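Local coordinates for N-alpha-acetyltransferase 35, NatC auxiliary subunit (Saccharomyces cerevisiae, PDB 6YGA), which serves as the auxiliary subunit of the NatC N-terminal acetyltransferase, which acetylates the N-terminal methionine of the L-A virus Gag protein, at residues Phe329-Gln334 and Glu717-Phe722; Gln404-Tyr409 and Phe455-Tyr460. One frame throughout, in Å; residues are numbered along the deposited sequence.

Contact 1 (Phe329-Gln334 and Glu717-Phe722). With EDO (1,2-ethanediol), chain C.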
loop_
_atom_site.group_PDB
_atom_site.type_symbol
_atom_site.label_atom_id
_atom_site.label_comp_id
_atom_site.label_asym_id
_atom_site.label_seq_id
_atom_site.Cartn_x
_atom_site.Cartn_y
_atom_site.Cartn_z
ATOM N N PHE B 329 13.386 -6.567 -10.415
ATOM C CA PHE B 329 12.979 -5.367 -11.144
ATOM C C PHE B 329 12.298 -4.353 -10.236
ATOM O O PHE B 329 12.347 -3.148 -10.508
ATOM C CB PHE B 329 12.063 -5.732 -12.316
ATOM C CG PHE B 329 10.593 -5.653 -11.997
ATOM C CD1 PHE B 329 9.969 -6.676 -11.306
ATOM C CD2 PHE B 329 9.833 -4.565 -12.405
ATOM C CE1 PHE B 329 8.615 -6.615 -11.013
ATOM C CE2 PHE B 329 8.479 -4.494 -12.115
ATOM C CZ PHE B 329 7.868 -5.522 -11.419
ATOM N N ASN B 330 11.678 -4.814 -9.151
ATOM C CA ASN B 330 10.913 -3.961 -8.250
ATOM C C ASN B 330 11.416 -4.075 -6.816
ATOM O O ASN B 330 10.668 -3.810 -5.872
ATOM C CB ASN B 330 9.427 -4.324 -8.333
ATOM C CG ASN B 330 8.520 -3.254 -7.755
ATOM O OD1 ASN B 330 8.827 -2.065 -7.818
ATOM N ND2 ASN B 330 7.403 -3.675 -7.174
ATOM N N LYS B 331 12.678 -4.456 -6.635
ATOM C CA LYS B 331 13.195 -4.839 -5.326
ATOM C C LYS B 331 14.015 -3.751 -4.652
ATOM O O LYS B 331 13.895 -3.557 -3.440
ATOM C CB LYS B 331 14.049 -6.105 -5.455
ATOM C CG LYS B 331 14.483 -6.717 -4.135
ATOM C CD LYS B 331 13.288 -7.017 -3.236
ATOM C CE LYS B 331 12.298 -7.987 -3.881
ATOM N NZ LYS B 331 12.880 -9.331 -4.153
ATOM N N LEU B 332 14.864 -3.052 -5.405
ATOM C CA LEU B 332 15.736 -2.053 -4.800
ATOM C C LEU B 332 14.957 -0.804 -4.408
ATOM O O LEU B 332 15.211 -0.212 -3.352
ATOM C CB LEU B 332 16.874 -1.723 -5.758
ATOM C CG LEU B 332 17.778 -2.929 -6.013
ATOM C CD1 LEU B 332 18.811 -2.597 -7.058
ATOM C CD2 LEU B 332 18.446 -3.368 -4.721
ATOM N N GLU B 333 14.008 -0.388 -5.242
ATOM C CA GLU B 333 13.097 0.690 -4.887
ATOM C C GLU B 333 11.787 0.481 -5.628
ATOM O O GLU B 333 11.734 -0.196 -6.659
ATOM C CB GLU B 333 13.690 2.072 -5.199
ATOM C CG GLU B 333 13.900 2.351 -6.676
ATOM C CD GLU B 333 14.505 3.719 -6.930
ATOM O OE1 GLU B 333 14.963 4.362 -5.962
ATOM O OE2 GLU B 333 14.522 4.153 -8.102
ATOM N N GLN B 334 10.724 1.069 -5.085
ATOM C CA GLN B 334 9.391 0.865 -5.633
ATOM C C GLN B 334 9.262 1.537 -6.995
ATOM O O GLN B 334 9.513 2.738 -7.132
ATOM C CB GLN B 334 8.340 1.407 -4.664
ATOM C CG GLN B 334 6.905 1.172 -5.103
ATOM C CD GLN B 334 5.907 1.432 -3.990
ATOM O OE1 GLN B 334 6.115 1.026 -2.847
ATOM N NE2 GLN B 334 4.819 2.118 -4.320
ATOM N N GLU B 717 22.968 2.754 2.435
ATOM C CA GLU B 717 23.345 2.086 1.197
ATOM C C GLU B 717 23.421 0.574 1.358
ATOM O O GLU B 717 24.017 -0.105 0.516
ATOM C CB GLU B 717 24.676 2.632 0.679
ATOM C CG GLU B 717 24.582 4.050 0.144
ATOM C CD GLU B 717 23.488 4.205 -0.899
ATOM O OE1 GLU B 717 23.353 3.311 -1.763
ATOM O OE2 GLU B 717 22.755 5.215 -0.851
ATOM N N GLY B 718 22.830 0.034 2.421
ATOM C CA GLY B 718 22.816 -1.391 2.658
ATOM C C GLY B 718 21.502 -2.032 2.254
ATOM O O GLY B 718 20.633 -1.418 1.631
ATOM N N TRP B 719 21.364 -3.304 2.618
ATOM C CA TRP B 719 20.138 -4.059 2.390
ATOM C C TRP B 719 19.450 -4.247 3.736
ATOM O O TRP B 719 19.978 -4.931 4.621
ATOM C CB TRP B 719 20.421 -5.399 1.717
ATOM C CG TRP B 719 19.161 -6.090 1.305
ATOM C CD1 TRP B 719 18.679 -7.272 1.779
ATOM C CD2 TRP B 719 18.199 -5.615 0.354
ATOM N NE1 TRP B 719 17.484 -7.573 1.170
ATOM C CE2 TRP B 719 17.168 -6.570 0.293
ATOM C CE3 TRP B 719 18.116 -4.478 -0.456
ATOM C CZ2 TRP B 719 16.066 -6.426 -0.548
ATOM C CZ3 TRP B 719 17.022 -4.335 -1.287
ATOM C CH2 TRP B 719 16.011 -5.303 -1.327
ATOM N N ASN B 720 18.266 -3.656 3.877
ATOM C CA ASN B 720 17.610 -3.508 5.167
ATOM C C ASN B 720 16.752 -4.709 5.554
ATOM O O ASN B 720 15.927 -4.596 6.468
ATOM C CB ASN B 720 16.776 -2.231 5.174
ATOM C CG ASN B 720 17.631 -0.993 5.010
ATOM O OD1 ASN B 720 18.813 -0.993 5.364
ATOM N ND2 ASN B 720 17.043 0.069 4.476
ATOM N N TYR B 721 16.924 -5.853 4.892
ATOM C CA TYR B 721 16.410 -7.087 5.474
ATOM C C TYR B 721 17.181 -7.468 6.730
ATOM O O TYR B 721 16.683 -8.265 7.534
ATOM C CB TYR B 721 16.472 -8.238 4.468
ATOM C CG TYR B 721 15.375 -8.250 3.424
ATOM C CD1 TYR B 721 14.591 -7.128 3.183
ATOM C CD2 TYR B 721 15.118 -9.397 2.684
ATOM C CE1 TYR B 721 13.592 -7.148 2.223
ATOM C CE2 TYR B 721 14.120 -9.426 1.729
ATOM C CZ TYR B 721 13.361 -8.302 1.503
ATOM O OH TYR B 721 12.370 -8.334 0.551
ATOM N N PHE B 722 18.380 -6.918 6.912
ATOM C CA PHE B 722 19.229 -7.200 8.068
ATOM C C PHE B 722 19.643 -5.869 8.683
ATOM O O PHE B 722 20.747 -5.370 8.428
ATOM C CB PHE B 722 20.453 -8.027 7.668
ATOM C CG PHE B 722 20.123 -9.265 6.879
ATOM C CD1 PHE B 722 20.085 -9.228 5.494
ATOM C CD2 PHE B 722 19.857 -10.467 7.519
ATOM C CE1 PHE B 722 19.785 -10.364 4.760
ATOM C CE2 PHE B 722 19.559 -11.608 6.790
ATOM C CZ PHE B 722 19.521 -11.555 5.408
HETATM C C1 EDO C . 16.546 -11.096 -4.431
HETATM O O1 EDO C . 15.613 -10.496 -3.525
HETATM C C2 EDO C . 17.276 -12.233 -3.726
HETATM O O2 EDO C . 18.134 -12.905 -4.657
#

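Contact 2 (Gln404-Tyr409 and Phe455-Tyr460). With EDO (1,2-ethanediol), chain X.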
loop_
_atom_site.group_PDB
_atom_site.type_symbol
_atom_site.label_atom_id
_atom_site.label_comp_id
_atom_site.label_asym_id
_atom_site.label_seq_id
_atom_site.Cartn_x
_atom_site.Cartn_y
_atom_site.Cartn_z
ATOM N N GLN B 404 3.695 -5.476 -6.643
ATOM C CA GLN B 404 2.910 -4.740 -5.667
ATOM C C GLN B 404 3.799 -3.738 -4.935
ATOM O O GLN B 404 5.029 -3.774 -5.033
ATOM C CB GLN B 404 2.246 -5.698 -4.678
ATOM C CG GLN B 404 1.350 -6.739 -5.335
ATOM C CD GLN B 404 0.287 -6.111 -6.214
ATOM O OE1 GLN B 404 -0.384 -5.160 -5.812
ATOM N NE2 GLN B 404 0.139 -6.632 -7.428
ATOM N N ASN B 405 3.171 -2.825 -4.193
ATOM C CA ASN B 405 3.963 -1.883 -3.419
ATOM C C ASN B 405 4.654 -2.603 -2.260
ATOM O O ASN B 405 4.404 -3.779 -1.981
ATOM C CB ASN B 405 3.106 -0.717 -2.915
ATOM C CG ASN B 405 2.039 -1.144 -1.920
ATOM O OD1 ASN B 405 2.340 -1.535 -0.791
ATOM N ND2 ASN B 405 0.779 -1.036 -2.326
ATOM N N THR B 406 5.536 -1.870 -1.576
ATOM C CA THR B 406 6.434 -2.488 -0.604
ATOM C C THR B 406 5.698 -3.081 0.593
ATOM O O THR B 406 6.234 -3.985 1.244
ATOM C CB THR B 406 7.482 -1.472 -0.136
ATOM O OG1 THR B 406 8.492 -2.144 0.625
ATOM C CG2 THR B 406 6.844 -0.389 0.722
ATOM N N CYS B 407 4.486 -2.612 0.892
ATOM C CA CYS B 407 3.684 -3.198 1.959
ATOM C C CYS B 407 2.837 -4.365 1.460
ATOM O O CYS B 407 2.809 -5.426 2.091
ATOM C CB CYS B 407 2.789 -2.132 2.592
ATOM S SG CYS B 407 3.688 -0.873 3.515
ATOM N N ARG B 408 2.141 -4.183 0.334
ATOM C CA ARG B 408 1.325 -5.263 -0.212
ATOM C C ARG B 408 2.180 -6.447 -0.640
ATOM O O ARG B 408 1.698 -7.585 -0.655
ATOM C CB ARG B 408 0.500 -4.759 -1.396
ATOM C CG ARG B 408 -0.570 -3.749 -1.030
ATOM C CD ARG B 408 -1.729 -4.407 -0.309
ATOM N NE ARG B 408 -2.811 -3.465 -0.039
ATOM C CZ ARG B 408 -4.036 -3.823 0.329
ATOM N NH1 ARG B 408 -4.337 -5.108 0.466
ATOM N NH2 ARG B 408 -4.962 -2.901 0.553
ATOM N N TYR B 409 3.440 -6.199 -1.002
ATOM C CA TYR B 409 4.333 -7.287 -1.382
ATOM C C TYR B 409 4.441 -8.316 -0.263
ATOM O O TYR B 409 4.296 -9.520 -0.495
ATOM C CB TYR B 409 5.706 -6.721 -1.752
ATOM C CG TYR B 409 6.767 -7.755 -2.058
ATOM C CD1 TYR B 409 6.668 -8.579 -3.176
ATOM C CD2 TYR B 409 7.880 -7.890 -1.241
ATOM C CE1 TYR B 409 7.648 -9.519 -3.459
ATOM C CE2 TYR B 409 8.862 -8.820 -1.514
ATOM C CZ TYR B 409 8.743 -9.631 -2.622
ATOM O OH TYR B 409 9.730 -10.556 -2.885
ATOM N N PHE B 455 11.569 -6.918 8.457
ATOM C CA PHE B 455 12.587 -5.991 8.943
ATOM C C PHE B 455 12.660 -4.744 8.073
ATOM O O PHE B 455 12.923 -3.646 8.577
ATOM C CB PHE B 455 13.953 -6.677 9.003
ATOM C CG PHE B 455 14.107 -7.618 10.161
ATOM C CD1 PHE B 455 14.285 -7.132 11.447
ATOM C CD2 PHE B 455 14.084 -8.988 9.964
ATOM C CE1 PHE B 455 14.431 -7.997 12.514
ATOM C CE2 PHE B 455 14.229 -9.855 11.026
ATOM C CZ PHE B 455 14.400 -9.359 12.304
ATOM N N ASP B 456 12.436 -4.893 6.764
ATOM C CA ASP B 456 12.463 -3.734 5.877
ATOM C C ASP B 456 11.307 -2.789 6.172
ATOM O O ASP B 456 11.445 -1.571 6.015
ATOM C CB ASP B 456 12.427 -4.194 4.417
ATOM C CG ASP B 456 12.498 -3.038 3.433
ATOM O OD1 ASP B 456 13.515 -2.310 3.429
ATOM O OD2 ASP B 456 11.543 -2.869 2.647
ATOM N N LEU B 457 10.178 -3.327 6.618
ATOM C CA LEU B 457 9.001 -2.538 6.947
ATOM C C LEU B 457 8.949 -2.137 8.416
ATOM O O LEU B 457 7.992 -1.472 8.823
ATOM C CB LEU B 457 7.734 -3.316 6.573
ATOM C CG LEU B 457 7.633 -3.766 5.111
ATOM C CD1 LEU B 457 6.471 -4.719 4.921
ATOM C CD2 LEU B 457 7.499 -2.572 4.170
ATOM N N ASP B 458 9.955 -2.521 9.210
ATOM C CA ASP B 458 10.012 -2.192 10.636
ATOM C C ASP B 458 8.815 -2.771 11.385
ATOM O O ASP B 458 8.295 -2.166 12.324
ATOM C CB ASP B 458 10.116 -0.678 10.857
ATOM C CG ASP B 458 11.485 -0.133 10.500
ATOM O OD1 ASP B 458 12.484 -0.651 11.039
ATOM O OD2 ASP B 458 11.569 0.798 9.673
ATOM N N ILE B 459 8.372 -3.953 10.956
ATOM C CA ILE B 459 7.294 -4.646 11.649
ATOM C C ILE B 459 7.764 -5.131 13.013
ATOM O O ILE B 459 7.024 -5.063 14.001
ATOM C CB ILE B 459 6.774 -5.805 10.780
ATOM C CG1 ILE B 459 6.124 -5.267 9.503
ATOM C CG2 ILE B 459 5.796 -6.665 11.560
ATOM C CD1 ILE B 459 4.946 -4.352 9.760
ATOM N N TYR B 460 9.003 -5.606 13.100
ATOM C CA TYR B 460 9.503 -6.240 14.311
ATOM C C TYR B 460 10.162 -5.220 15.231
ATOM O O TYR B 460 10.945 -4.375 14.789
ATOM C CB TYR B 460 10.509 -7.338 13.964
ATOM C CG TYR B 460 10.060 -8.267 12.859
ATOM C CD1 TYR B 460 8.778 -8.810 12.854
ATOM C CD2 TYR B 460 10.917 -8.595 11.815
ATOM C CE1 TYR B 460 8.367 -9.658 11.840
ATOM C CE2 TYR B 460 10.517 -9.438 10.800
ATOM C CZ TYR B 460 9.242 -9.967 10.815
ATOM O OH TYR B 460 8.851 -10.807 9.800
HETATM C C1 EDO X . -2.803 -8.605 -0.523
HETATM O O1 EDO X . -3.364 -7.918 0.603
HETATM C C2 EDO X . -1.502 -7.926 -0.935
HETATM O O2 EDO X . -0.940 -8.581 -2.079
HETATM O O HOH W 1 10.194 -0.539 2.341
#

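Contact 1 (Phe329-Gln334 and Glu717-Phe722)
Two irregular loops pass each other, closest in backbone at Leu332 and Trp719, whose CA atoms are 8.7 Å apart. The gap is filled mainly by the indole of Trp719. Its CG stands anti to the backbone N (chi1 -172°), and the six-membered ring reaches the loop 329-334 with CH2 and CZ3. The carbonyl O of Lys331 lies at the ring edge, in the ring plane, 3.5 Å from CH2 of Trp719. The aliphatic part of Lys331 crosses the indole at about a right angle. Its CG comes within 3.5 Å of CH2 of Trp719, and its CD also lies against CH2 and CZ2. Leu332 adds an apolar touch through one methyl, with CD2 3.8 Å from CZ3 of Trp719. Segment 329-334 lies in the loop between helices 319-328 and 337-347. Segment 717-722 lies in the loop between the antiparallel hairpin strands 708-713 and 724-729. The contact thus joins an interhelical loop to the hairpin near the C-terminus; both segments lie in the range assigned to NAA35-like TPR repeats. Helix 668-701 backs both sides: Leu332 rests on Leu670, and Tyr674 meets Trp719 edge-to-face. The Lys331 chain bends at chi2, chi3 and chi4. This turns NZ back to a hydrogen bond with the carbonyl O of Lys327, in the preceding helix. NZ also donates to O1 of a 1,2-ethanediol, probably from the crystallisation liquor, at 3.0 Å. Tyr721 lies at the margin, its OH 4.1 Å from CD of Lys331 and hydrogen-bonded to Glu449. One face of its ring takes NE1 of Trp719, 3.1 Å above the plane and offset toward the rim.

Contact 2 (Gln404-Tyr409 and Phe455-Tyr460)
Leu457 meets the first turn of helix 406-429 from the end of helix 433-456, which closes in a Schellman motif with Asp458 at positive phi. Helix start and helix end of two successive helices therefore pack together. From CB, which points toward the other segment, the Leu457 chain runs to CG, 4.1 Å from the carbonyl O of Thr406. CD1 lies a little closer to that oxygen. CD2 comes closest, 3.5 Å from Thr406 O, and also touches OG1 of Thr406 and SG of Cys407. The Leu457 and Thr406 side chains run alongside each other, pointing opposite ways. A chi1 of -170° swings OG1 of Thr406 away from its main-chain N and toward Asp456. It is 3.7 Å from OD2 of Asp456, and a water bridges the two oxygens. Lys453 NZ binds both as well, by a hydrogen bond to OG1 and a salt bridge to OD2. Arg140 of the N-alpha-acetyltransferase 30 chain packs on Cys407 and donates a hydrogen bond from NH1 to the carbonyl O of Leu457. Asn405 is the N-cap. Its OD1 accepts from Cys407 N in the carbonyl plane and from Arg408 N above it, the latter nearly straight at 172°.

In the fold
Both contacts are partly buried, near the centre of the chain, and their centres are about 11 Å apart. Contact 2 is nested within the chain loop that contact 1 closes. Contact 1 ties the C-terminal hairpin to a far earlier interhelical loop, whereas contact 2 joins two helices successive in sequence. Contact 1 rests on an aromatic ring against aliphatic carbons; contact 2 sets a leucine against a threonine and a cysteine, beside a water-bridged Thr-Asp pair. They meet directly: Gln334 OE1 probably accepts a hydrogen bond from Thr406 N, and Tyr721 O packs on Phe455 CB. Glu449 binds the hydroxyls of both Tyr721 and Tyr409. The N-alpha-acetyltransferase 30 chain reaches more residues of contact 2.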